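Local structure of tRNA dimethylallyltransferase (Bacillus halodurans, 3EXA) at residues 210-215 with 258-263; 230-233 with 237-240; 242-247 with 264-269. The protein probably transfers a dimethylallyl group from dimethylallyl diphosphate onto adenine 37 of tRNAs that read codons beginning with uridine, with magnesium as cofactor. All coordinates share one frame; numbering follows the deposited sequence.

Contact 1. Residues 210-215 with 258-263; sequences RRVDQM and EAIDTL
V212 and L263 meet because both set a branch opposite the backbone N: V212 holds CG1 there (chi1 174°), and L263 carries its whole CG fork there (chi1 167°). From these positions the two side chains run alongside one another, pointing opposite ways. V212 CG1 lies 3.8 Å from L263 CD2 and 3.9 Å from L263 CG, so one methyl of the valine sits against both the branch point and one arm of the leucine fork. The other methyl, V212 CG2, is also near the fork, 4.2 Å from L263 CG. One turn back, I260 adds a looser flank, with V212 CG1 4.4 Å from I260 CG2. This is packing between helices 201-218 and 256-279; within 210-215 and 258-263 the closest CA atoms are those of V212 and L263, 7.5 Å apart. L220 of helix 220-229 touches both L263 and M215, a selenomethionine, and carries the apolar layer onward. D213 OD1, next to V212, forms a salt bridge with NZ of K264, next to L263, and so ties the two helices together. Between 210-215 and 258-263 the contact is wholly apolar, so shape and exclusion of water, rather than directed bonds, set how V212 and L263 fit.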
ATOM      1  N   ARG A 210     -12.083  30.852  31.938  1.00  5.30           N
ATOM      2  CA  ARG A 210     -13.336  30.689  32.651  1.00 17.91           C
ATOM      3  C   ARG A 210     -14.037  29.414  32.157  1.00 20.06           C
ATOM      4  O   ARG A 210     -14.712  28.725  32.920  1.00 20.12           O
ATOM      5  CB  ARG A 210     -14.225  31.926  32.452  1.00 24.43           C
ATOM      6  CG  ARG A 210     -15.659  31.758  32.924  1.00 17.06           C
ATOM      7  CD  ARG A 210     -15.705  31.319  34.364  1.00 23.85           C
ATOM      8  NE  ARG A 210     -17.080  31.153  34.825  1.00 37.92           N
ATOM      9  CZ  ARG A 210     -17.411  30.539  35.954  1.00 41.97           C
ATOM     10  NH1 ARG A 210     -16.461  30.033  36.731  1.00 46.25           N
ATOM     11  NH2 ARG A 210     -18.683  30.432  36.308  1.00 42.71           N
ATOM     12  N   ARG A 211     -13.870  29.092  30.882  1.00 21.31           N
ATOM     13  CA  ARG A 211     -14.480  27.882  30.364  1.00 21.01           C
ATOM     14  C   ARG A 211     -13.892  26.705  31.141  1.00 21.04           C
ATOM     15  O   ARG A 211     -14.613  25.780  31.518  1.00 18.85           O
ATOM     16  CB  ARG A 211     -14.185  27.723  28.875  1.00 27.18           C
ATOM     17  CG  ARG A 211     -15.377  27.297  28.031  1.00 39.91           C
ATOM     18  CD  ARG A 211     -15.181  25.923  27.396  1.00 47.31           C
ATOM     19  NE  ARG A 211     -13.811  25.699  26.927  1.00 54.71           N
ATOM     20  CZ  ARG A 211     -13.484  24.898  25.914  1.00 59.33           C
ATOM     21  NH1 ARG A 211     -12.212  24.748  25.565  1.00 49.15           N
ATOM     22  NH2 ARG A 211     -14.433  24.268  25.229  1.00 52.26           N
ATOM     23  N   VAL A 212     -12.584  26.745  31.392  1.00 16.89           N
ATOM     24  CA  VAL A 212     -11.917  25.664  32.125  1.00 17.27           C
ATOM     25  C   VAL A 212     -12.453  25.526  33.545  1.00 19.14           C
ATOM     26  O   VAL A 212     -12.784  24.425  33.997  1.00 16.03           O
ATOM     27  CB  VAL A 212     -10.385  25.871  32.181  1.00 11.98           C
ATOM     28  CG1 VAL A 212      -9.737  24.812  33.077  1.00  8.01           C
ATOM     29  CG2 VAL A 212      -9.816  25.778  30.793  1.00 10.24           C
ATOM     30  N   ASP A 213     -12.529  26.646  34.253  1.00 23.75           N
ATOM     31  CA  ASP A 213     -13.044  26.617  35.602  1.00 23.22           C
ATOM     32  C   ASP A 213     -14.450  26.030  35.530  1.00 25.08           C
ATOM     33  O   ASP A 213     -14.813  25.172  36.337  1.00 25.74           O
ATOM     34  CB  ASP A 213     -13.104  28.024  36.198  1.00 26.23           C
ATOM     35  CG  ASP A 213     -11.773  28.744  36.144  1.00 30.09           C
ATOM     36  OD1 ASP A 213     -10.714  28.105  36.319  1.00 22.85           O
ATOM     37  OD2 ASP A 213     -11.792  29.977  35.938  1.00 45.89           O
ATOM     38  N   GLN A 214     -15.244  26.484  34.564  1.00 22.76           N
ATOM     39  CA  GLN A 214     -16.604  25.958  34.429  1.00 26.96           C
ATOM     40  C   GLN A 214     -16.586  24.436  34.366  1.00 21.74           C
ATOM     41  O   GLN A 214     -17.390  23.782  35.023  1.00 23.77           O
ATOM     42  CB  GLN A 214     -17.274  26.490  33.171  1.00 23.90           C
ATOM     43  CG  GLN A 214     -18.264  27.601  33.396  1.00 38.14           C
ATOM     44  CD  GLN A 214     -18.753  28.163  32.076  1.00 47.67           C
ATOM     45  OE1 GLN A 214     -19.202  27.413  31.201  1.00 53.96           O
ATOM     46  NE2 GLN A 214     -18.660  29.479  31.915  1.00 45.53           N
HETATM   47  N   MSE A 215     -15.674  23.881  33.575  1.00 11.98           N
HETATM   48  CA  MSE A 215     -15.572  22.434  33.458  1.00 24.55           C
HETATM   49  C   MSE A 215     -15.228  21.806  34.804  1.00 21.44           C
HETATM   50  O   MSE A 215     -15.772  20.762  35.166  1.00 22.98           O
HETATM   51  CB  MSE A 215     -14.498  22.035  32.446  1.00 22.92           C
HETATM   52  CG  MSE A 215     -14.714  22.582  31.056  1.00 23.29           C
HETATM   53 SE   MSE A 215     -13.336  22.061  29.810  1.00 33.02          SE
HETATM   54  CE  MSE A 215     -14.484  21.811  28.263  1.00 29.05           C
ATOM     55  N   GLU A 258      -1.692  22.176  39.236  1.00 28.20           N
ATOM     56  CA  GLU A 258      -0.795  22.147  38.082  1.00 21.89           C
ATOM     57  C   GLU A 258      -1.561  21.689  36.847  1.00 22.00           C
ATOM     58  O   GLU A 258      -1.372  22.237  35.765  1.00 22.76           O
ATOM     59  CB  GLU A 258       0.379  21.199  38.334  1.00 31.12           C
ATOM     60  CG  GLU A 258       1.703  21.898  38.606  1.00 38.35           C
ATOM     61  CD  GLU A 258       2.777  20.946  39.127  1.00 39.49           C
ATOM     62  OE1 GLU A 258       3.917  21.403  39.354  1.00 40.16           O
ATOM     63  OE2 GLU A 258       2.481  19.746  39.314  1.00 37.68           O
ATOM     64  N   ALA A 259      -2.428  20.692  37.005  1.00 15.02           N
ATOM     65  CA  ALA A 259      -3.209  20.195  35.876  1.00 20.44           C
ATOM     66  C   ALA A 259      -4.121  21.296  35.332  1.00 16.81           C
ATOM     67  O   ALA A 259      -4.107  21.584  34.133  1.00 15.22           O
ATOM     68  CB  ALA A 259      -4.032  18.966  36.293  1.00 16.48           C
ATOM     69  N   ILE A 260      -4.905  21.908  36.219  1.00 19.35           N
ATOM     70  CA  ILE A 260      -5.820  22.997  35.852  1.00 14.62           C
ATOM     71  C   ILE A 260      -5.075  24.117  35.135  1.00 11.51           C
ATOM     72  O   ILE A 260      -5.535  24.629  34.116  1.00 20.81           O
ATOM     73  CB  ILE A 260      -6.509  23.606  37.109  1.00 20.74           C
ATOM     74  CG1 ILE A 260      -7.423  22.574  37.766  1.00 23.89           C
ATOM     75  CG2 ILE A 260      -7.327  24.831  36.728  1.00 15.01           C
ATOM     76  CD1 ILE A 260      -7.895  22.983  39.141  1.00 19.24           C
ATOM     77  N   ASP A 261      -3.929  24.507  35.674  1.00 14.15           N
ATOM     78  CA  ASP A 261      -3.149  25.569  35.055  1.00 19.06           C
ATOM     79  C   ASP A 261      -2.655  25.150  33.670  1.00 20.46           C
ATOM     80  O   ASP A 261      -2.669  25.946  32.731  1.00 19.04           O
ATOM     81  CB  ASP A 261      -1.963  25.931  35.948  1.00 22.85           C
ATOM     82  CG  ASP A 261      -1.011  26.907  35.284  1.00 35.57           C
ATOM     83  OD1 ASP A 261      -0.140  26.464  34.511  1.00 34.01           O
ATOM     84  OD2 ASP A 261      -1.138  28.122  35.529  1.00 44.56           O
ATOM     85  N   THR A 262      -2.239  23.891  33.545  1.00 21.43           N
ATOM     86  CA  THR A 262      -1.735  23.358  32.281  1.00 18.49           C
ATOM     87  C   THR A 262      -2.850  23.189  31.252  1.00 19.12           C
ATOM     88  O   THR A 262      -2.641  23.398  30.051  1.00 19.46           O
ATOM     89  CB  THR A 262      -1.014  22.014  32.509  1.00 19.03           C
ATOM     90  OG1 THR A 262       0.210  22.249  33.224  1.00 22.05           O
ATOM     91  CG2 THR A 262      -0.699  21.331  31.174  1.00 17.58           C
ATOM     92  N   LEU A 263      -4.031  22.821  31.729  1.00 14.01           N
ATOM     93  CA  LEU A 263      -5.188  22.652  30.857  1.00 15.41           C
ATOM     94  C   LEU A 263      -5.561  24.001  30.267  1.00 13.64           C
ATOM     95  O   LEU A 263      -5.871  24.108  29.084  1.00 18.31           O
ATOM     96  CB  LEU A 263      -6.378  22.096  31.647  1.00 18.97           C
ATOM     97  CG  LEU A 263      -7.744  22.142  30.959  1.00 16.00           C
ATOM     98  CD1 LEU A 263      -7.634  21.579  29.552  1.00 13.59           C
ATOM     99  CD2 LEU A 263      -8.757  21.352  31.767  1.00 19.09           C
TER

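Contact 2. Residues 230-233 with 237-240; sequences RGIR and SVQA
I232 leaves the end of helix 220-229 with extended backbone angles (phi -76°, psi 124°), directly after G231, whose positive phi closes that helix in a Schellman motif. S237 and V238 instead lie in a turn, which A240 N closes with a weak bond back to S237 O. The chain returns on itself within a few residues, and I232 and V238 point toward each other across the loop between helices 220-229 and 244-251. The two side chains meet at a slant, branch methyl to branch methyl: I232 CG2 is 3.3 Å from V238 CG2, tighter than usual for two carbons. I232 CG2 takes this place by standing opposite its backbone N, whereas V238 CG2 stands opposite its carbonyl carbon. The same isoleucine methyl also lies 4.0 Å from S237 OG, but that hydroxyl is hydrogen-bonded to P68 O, in another loop. On the far branch, I232 CD1 rests 3.5 Å above one face of the R230 guanidinium, toward its rim. Q239 and A240 begin a region thought, from relatives, to contact the substrate tRNA. Across the loop the grip is a single close methyl pair, buried and apolar, while the polar neighbour S237 spends its hydroxyl on P68.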
ATOM      1  N   ARG A 230     -12.629   3.025  34.215  1.00 22.58           N
ATOM      2  CA  ARG A 230     -13.073   1.928  33.374  1.00 23.12           C
ATOM      3  C   ARG A 230     -11.909   1.357  32.591  1.00 22.62           C
ATOM      4  O   ARG A 230     -12.068   0.390  31.848  1.00 23.39           O
ATOM      5  CB  ARG A 230     -14.204   2.361  32.432  1.00 27.38           C
ATOM      6  CG  ARG A 230     -13.876   3.511  31.514  1.00 44.29           C
ATOM      7  CD  ARG A 230     -14.964   3.705  30.461  1.00 46.27           C
ATOM      8  NE  ARG A 230     -15.016   2.604  29.495  1.00 47.41           N
ATOM      9  CZ  ARG A 230     -15.760   2.620  28.392  1.00 42.09           C
ATOM     10  NH1 ARG A 230     -16.511   3.677  28.121  1.00 45.35           N
ATOM     11  NH2 ARG A 230     -15.750   1.588  27.559  1.00 36.90           N
ATOM     12  N   GLY A 231     -10.732   1.951  32.764  1.00 15.24           N
ATOM     13  CA  GLY A 231      -9.552   1.454  32.077  1.00 13.38           C
ATOM     14  C   GLY A 231      -9.211   2.041  30.718  1.00 13.74           C
ATOM     15  O   GLY A 231      -8.422   1.449  29.989  1.00 17.24           O
ATOM     16  N   ILE A 232      -9.786   3.192  30.366  1.00 18.74           N
ATOM     17  CA  ILE A 232      -9.502   3.832  29.072  1.00 15.69           C
ATOM     18  C   ILE A 232      -8.123   4.519  29.121  1.00 23.48           C
ATOM     19  O   ILE A 232      -7.870   5.363  29.983  1.00 12.26           O
ATOM     20  CB  ILE A 232     -10.575   4.908  28.721  1.00 17.54           C
ATOM     21  CG1 ILE A 232     -11.964   4.268  28.565  1.00 17.36           C
ATOM     22  CG2 ILE A 232     -10.207   5.612  27.442  1.00 16.18           C
ATOM     23  CD1 ILE A 232     -12.053   3.214  27.479  1.00 19.22           C
ATOM     24  N   ARG A 233      -7.226   4.171  28.202  1.00 23.37           N
ATOM     25  CA  ARG A 233      -5.908   4.795  28.209  1.00 22.37           C
ATOM     26  C   ARG A 233      -5.254   4.730  26.850  1.00 21.50           C
ATOM     27  O   ARG A 233      -5.483   3.794  26.084  1.00 21.24           O
ATOM     28  CB  ARG A 233      -5.005   4.121  29.257  1.00 23.44           C
ATOM     29  CG  ARG A 233      -3.615   4.757  29.429  1.00 22.53           C
ATOM     30  CD  ARG A 233      -2.764   3.967  30.437  1.00 26.86           C
ATOM     31  NE  ARG A 233      -2.356   4.792  31.568  1.00 33.06           N
ATOM     32  CZ  ARG A 233      -1.539   5.833  31.463  1.00 31.06           C
ATOM     33  NH1 ARG A 233      -1.220   6.541  32.532  1.00 22.63           N
ATOM     34  NH2 ARG A 233      -1.023   6.154  30.283  1.00 42.53           N
ATOM     35  N   SER A 237      -9.696   9.559  22.289  1.00 17.32           N
ATOM     36  CA  SER A 237     -10.562  10.278  23.226  1.00 21.09           C
ATOM     37  C   SER A 237      -9.849  10.883  24.432  1.00 20.74           C
ATOM     38  O   SER A 237     -10.022  12.059  24.750  1.00 20.99           O
ATOM     39  CB  SER A 237     -11.637   9.335  23.759  1.00 20.45           C
ATOM     40  OG  SER A 237     -11.047   8.376  24.637  1.00 17.61           O
ATOM     41  N   VAL A 238      -9.067  10.050  25.106  1.00 15.33           N
ATOM     42  CA  VAL A 238      -8.356  10.431  26.310  1.00 20.16           C
ATOM     43  C   VAL A 238      -7.074  11.213  26.084  1.00 13.90           C
ATOM     44  O   VAL A 238      -6.518  11.792  27.014  1.00 13.12           O
ATOM     45  CB  VAL A 238      -8.070   9.166  27.138  1.00 23.41           C
ATOM     46  CG1 VAL A 238      -6.898   9.379  28.063  1.00 38.73           C
ATOM     47  CG2 VAL A 238      -9.303   8.798  27.925  1.00 19.20           C
ATOM     48  N   GLN A 239      -6.607  11.235  24.849  1.00 17.47           N
ATOM     49  CA  GLN A 239      -5.389  11.966  24.541  1.00 23.66           C
ATOM     50  C   GLN A 239      -5.744  13.405  24.214  1.00 19.85           C
ATOM     51  O   GLN A 239      -4.869  14.235  23.966  1.00 20.63           O
ATOM     52  CB  GLN A 239      -4.662  11.312  23.359  1.00 19.19           C
ATOM     53  CG  GLN A 239      -4.016   9.976  23.706  1.00 16.03           C
ATOM     54  CD  GLN A 239      -3.548   9.187  22.486  1.00 15.93           C
ATOM     55  OE1 GLN A 239      -4.279   9.046  21.506  1.00 20.82           O
ATOM     56  NE2 GLN A 239      -2.334   8.651  22.554  1.00 12.26           N
ATOM     57  N   ALA A 240      -7.039  13.699  24.227  1.00 17.79           N
ATOM     58  CA  ALA A 240      -7.520  15.044  23.921  1.00 18.69           C
ATOM     59  C   ALA A 240      -7.019  16.103  24.901  1.00 22.18           C
ATOM     60  O   ALA A 240      -6.874  15.853  26.105  1.00 16.07           O
ATOM     61  CB  ALA A 240      -9.044  15.056  23.879  1.00 14.31           C
TER

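Contact 3. Residues 242-247 with 264-269; sequences GYKEMY and KRNSRR
The E245 carboxylate and the N266 amide meet with their planes turned 46° apart, and E245 OE2 lies 10° out of the N266 amide plane. N266 ND2 donates to E245 OE2 at 2.8 Å with an N-H...O angle of 161°, and the oxygen accepts through its anti lone pair, the one turned away from OE1. At the other end of the amide, N266 OD1 lies in plane at the edge of the R269 guanidinium and takes a weak bond from R269 NH2 at 3.4 Å. One face of that guanidinium is covered by R265 CG, 3.7 Å above the plane and toward the rim. E245 and N266 reach toward one another from their two helices. E245 does so by bending at chi2, which swings its carboxylate round to N266. K244, extended beyond CG, crosses beside the amide and brings CE to 4.0 Å from N266 ND2. The bond joins the first turn of helix 244-251, for which Y243 is the N-cap residue, to helix 256-279, two helices consecutive in the chain. G242 to K244 belong to a region inferred from relatives to contact the substrate tRNA, so the bond lies right beside that region. An alanine in place of E245 would remove the carboxylate, and N266 ND2 would probably lose its acceptor across the contact, leaving the amide freer to turn. The E245 side chain also touches T262 and L263 of helix 256-279, its CG facing T262 and OE1 lying against L263 CD1, while the side chain of N266 touches I241 in the preceding loop.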
ATOM      1  N   GLY A 242      -7.808  18.116  26.934  1.00 27.49           N
ATOM      2  CA  GLY A 242      -8.772  18.444  27.971  1.00 12.00           C
ATOM      3  C   GLY A 242      -9.042  17.253  28.891  1.00 21.41           C
ATOM      4  O   GLY A 242      -9.782  17.377  29.864  1.00 27.52           O
ATOM      5  N   TYR A 243      -8.467  16.090  28.578  1.00 22.79           N
ATOM      6  CA  TYR A 243      -8.608  14.888  29.415  1.00 15.77           C
ATOM      7  C   TYR A 243      -7.208  14.390  29.787  1.00 16.68           C
ATOM      8  O   TYR A 243      -7.025  13.732  30.807  1.00 15.70           O
ATOM      9  CB  TYR A 243      -9.363  13.747  28.691  1.00 16.67           C
ATOM     10  CG  TYR A 243     -10.851  13.981  28.506  1.00 10.82           C
ATOM     11  CD1 TYR A 243     -11.318  14.733  27.437  1.00 19.34           C
ATOM     12  CD2 TYR A 243     -11.777  13.532  29.449  1.00 13.63           C
ATOM     13  CE1 TYR A 243     -12.666  15.053  27.305  1.00 18.36           C
ATOM     14  CE2 TYR A 243     -13.136  13.842  29.337  1.00 12.88           C
ATOM     15  CZ  TYR A 243     -13.570  14.613  28.259  1.00 24.32           C
ATOM     16  OH  TYR A 243     -14.888  14.995  28.150  1.00 19.60           O
ATOM     17  N   LYS A 244      -6.222  14.706  28.953  1.00 21.59           N
ATOM     18  CA  LYS A 244      -4.861  14.270  29.222  1.00 22.82           C
ATOM     19  C   LYS A 244      -4.293  14.957  30.468  1.00 20.27           C
ATOM     20  O   LYS A 244      -3.602  14.327  31.253  1.00 22.07           O
ATOM     21  CB  LYS A 244      -3.953  14.508  28.002  1.00 17.38           C
ATOM     22  CG  LYS A 244      -3.580  15.944  27.731  1.00 24.81           C
ATOM     23  CD  LYS A 244      -2.641  16.083  26.525  1.00 21.91           C
ATOM     24  CE  LYS A 244      -2.517  17.570  26.157  1.00 31.36           C
ATOM     25  NZ  LYS A 244      -1.603  17.866  25.015  1.00 32.70           N
ATOM     26  N   GLU A 245      -4.607  16.229  30.674  1.00 20.04           N
ATOM     27  CA  GLU A 245      -4.097  16.919  31.847  1.00 18.84           C
ATOM     28  C   GLU A 245      -4.591  16.246  33.121  1.00 22.45           C
ATOM     29  O   GLU A 245      -3.830  16.053  34.076  1.00 27.23           O
ATOM     30  CB  GLU A 245      -4.522  18.376  31.844  1.00 17.40           C
ATOM     31  CG  GLU A 245      -3.980  19.173  30.670  1.00 21.70           C
ATOM     32  CD  GLU A 245      -4.792  19.020  29.400  1.00 26.42           C
ATOM     33  OE1 GLU A 245      -5.957  18.550  29.465  1.00 30.13           O
ATOM     34  OE2 GLU A 245      -4.268  19.397  28.327  1.00 30.04           O
HETATM   35  N   MSE A 246      -5.864  15.882  33.145  1.00 22.51           N
HETATM   36  CA  MSE A 246      -6.406  15.215  34.316  1.00 16.70           C
HETATM   37  C   MSE A 246      -5.731  13.848  34.490  1.00 14.13           C
HETATM   38  O   MSE A 246      -5.456  13.422  35.611  1.00 13.24           O
HETATM   39  CB  MSE A 246      -7.925  15.060  34.190  1.00 19.46           C
HETATM   40  CG  MSE A 246      -8.677  16.384  34.225  1.00 18.46           C
HETATM   41 SE   MSE A 246      -8.290  17.470  35.818  1.00 36.78          SE
HETATM   42  CE  MSE A 246      -7.259  18.889  34.964  1.00 29.52           C
ATOM     43  N   TYR A 247      -5.440  13.163  33.390  1.00 14.22           N
ATOM     44  CA  TYR A 247      -4.787  11.868  33.500  1.00  9.30           C
ATOM     45  C   TYR A 247      -3.409  11.971  34.170  1.00 14.01           C
ATOM     46  O   TYR A 247      -3.030  11.100  34.957  1.00 10.84           O
ATOM     47  CB  TYR A 247      -4.678  11.197  32.131  1.00 11.83           C
ATOM     48  CG  TYR A 247      -5.849  10.296  31.796  1.00 15.08           C
ATOM     49  CD1 TYR A 247      -5.631   9.029  31.262  1.00 24.23           C
ATOM     50  CD2 TYR A 247      -7.170  10.702  32.006  1.00 12.26           C
ATOM     51  CE1 TYR A 247      -6.686   8.180  30.942  1.00 16.65           C
ATOM     52  CE2 TYR A 247      -8.241   9.852  31.681  1.00 17.59           C
ATOM     53  CZ  TYR A 247      -7.979   8.588  31.148  1.00 14.75           C
ATOM     54  OH  TYR A 247      -8.996   7.715  30.823  1.00 18.80           O
ATOM     55  N   LYS A 264      -5.541  25.035  31.100  1.00 13.71           N
ATOM     56  CA  LYS A 264      -5.876  26.364  30.631  1.00 12.13           C
ATOM     57  C   LYS A 264      -4.893  26.820  29.560  1.00 14.11           C
ATOM     58  O   LYS A 264      -5.289  27.349  28.516  1.00  9.88           O
ATOM     59  CB  LYS A 264      -5.873  27.352  31.793  1.00 10.91           C
ATOM     60  CG  LYS A 264      -7.104  27.240  32.697  1.00 12.40           C
ATOM     61  CD  LYS A 264      -7.017  28.197  33.887  1.00 14.01           C
ATOM     62  CE  LYS A 264      -8.308  28.208  34.703  1.00 15.74           C
ATOM     63  NZ  LYS A 264      -8.272  29.211  35.806  1.00 12.64           N
ATOM     64  N   ARG A 265      -3.611  26.607  29.831  1.00 15.60           N
ATOM     65  CA  ARG A 265      -2.556  26.988  28.914  1.00 17.49           C
ATOM     66  C   ARG A 265      -2.712  26.234  27.601  1.00 18.54           C
ATOM     67  O   ARG A 265      -2.752  26.846  26.530  1.00 12.24           O
ATOM     68  CB  ARG A 265      -1.204  26.703  29.562  1.00 23.32           C
ATOM     69  CG  ARG A 265       0.001  27.048  28.711  1.00 38.21           C
ATOM     70  CD  ARG A 265       1.144  27.543  29.600  1.00 50.12           C
ATOM     71  NE  ARG A 265       1.317  26.704  30.785  1.00 60.02           N
ATOM     72  CZ  ARG A 265       1.636  25.413  30.751  1.00 72.62           C
ATOM     73  NH1 ARG A 265       1.771  24.726  31.881  1.00 70.44           N
ATOM     74  NH2 ARG A 265       1.826  24.805  29.587  1.00 77.10           N
ATOM     75  N   ASN A 266      -2.817  24.909  27.669  1.00 18.87           N
ATOM     76  CA  ASN A 266      -2.984  24.139  26.442  1.00 17.60           C
ATOM     77  C   ASN A 266      -4.244  24.574  25.695  1.00 13.91           C
ATOM     78  O   ASN A 266      -4.253  24.589  24.468  1.00 16.90           O
ATOM     79  CB  ASN A 266      -3.067  22.638  26.731  1.00 22.78           C
ATOM     80  CG  ASN A 266      -1.804  22.092  27.355  1.00 16.01           C
ATOM     81  OD1 ASN A 266      -0.715  22.619  27.140  1.00 19.45           O
ATOM     82  ND2 ASN A 266      -1.943  21.022  28.126  1.00 13.96           N
ATOM     83  N   SER A 267      -5.304  24.927  26.422  1.00  9.89           N
ATOM     84  CA  SER A 267      -6.538  25.361  25.772  1.00  8.68           C
ATOM     85  C   SER A 267      -6.327  26.668  25.010  1.00 16.60           C
ATOM     86  O   SER A 267      -6.888  26.862  23.928  1.00 18.47           O
ATOM     87  CB  SER A 267      -7.669  25.549  26.789  1.00 17.24           C
ATOM     88  OG  SER A 267      -8.145  24.310  27.286  1.00 12.96           O
ATOM     89  N   ARG A 268      -5.530  27.569  25.579  1.00 11.24           N
ATOM     90  CA  ARG A 268      -5.257  28.841  24.925  1.00 18.55           C
ATOM     91  C   ARG A 268      -4.344  28.618  23.723  1.00 19.68           C
ATOM     92  O   ARG A 268      -4.566  29.190  22.657  1.00 14.65           O
ATOM     93  CB  ARG A 268      -4.591  29.827  25.891  1.00 22.60           C
ATOM     94  CG  ARG A 268      -5.484  30.304  27.028  1.00 14.14           C
ATOM     95  CD  ARG A 268      -4.787  31.425  27.783  1.00  9.36           C
ATOM     96  NE  ARG A 268      -3.456  31.028  28.229  1.00  9.12           N
ATOM     97  CZ  ARG A 268      -3.185  30.529  29.433  1.00 18.82           C
ATOM     98  NH1 ARG A 268      -4.155  30.364  30.321  1.00 17.16           N
ATOM     99  NH2 ARG A 268      -1.943  30.203  29.756  1.00 10.20           N
ATOM    100  N   ARG A 269      -3.327  27.777  23.907  1.00 23.06           N
ATOM    101  CA  ARG A 269      -2.366  27.454  22.850  1.00 27.45           C
ATOM    102  C   ARG A 269      -3.062  26.812  21.657  1.00 27.23           C
ATOM    103  O   ARG A 269      -2.674  27.021  20.506  1.00 24.47           O
ATOM    104  CB  ARG A 269      -1.318  26.466  23.370  1.00 29.43           C
ATOM    105  CG  ARG A 269       0.123  26.875  23.152  1.00 35.32           C
ATOM    106  CD  ARG A 269       0.618  27.715  24.317  1.00 40.40           C
ATOM    107  NE  ARG A 269       1.842  27.176  24.902  1.00 47.34           N
ATOM    108  CZ  ARG A 269       1.941  25.987  25.491  1.00 51.67           C
ATOM    109  NH1 ARG A 269       3.106  25.595  25.991  1.00 52.87           N
ATOM    110  NH2 ARG A 269       0.884  25.190  25.584  1.00 54.41           N
TER

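Contacts 1 and 3 both draw on helix 256-279, which contact 1 joins to helix 201-218 and contact 3 to helix 244-251; they touch along that shared helix, and their centres are about 7 Å apart. They differ in chemistry: contact 1 is buried and apolar, contact 3 only partly buried and carried by one carboxylate-to-amide hydrogen bond. Contact 2 is also buried and apolar, but it closes a short loop instead of pairing helices. It meets contact 3 at Y247, whose OH probably bonds to I232 O, 2.7 Å away. Contacts 1 and 2 do not touch, their nearest atoms being about 7 Å apart.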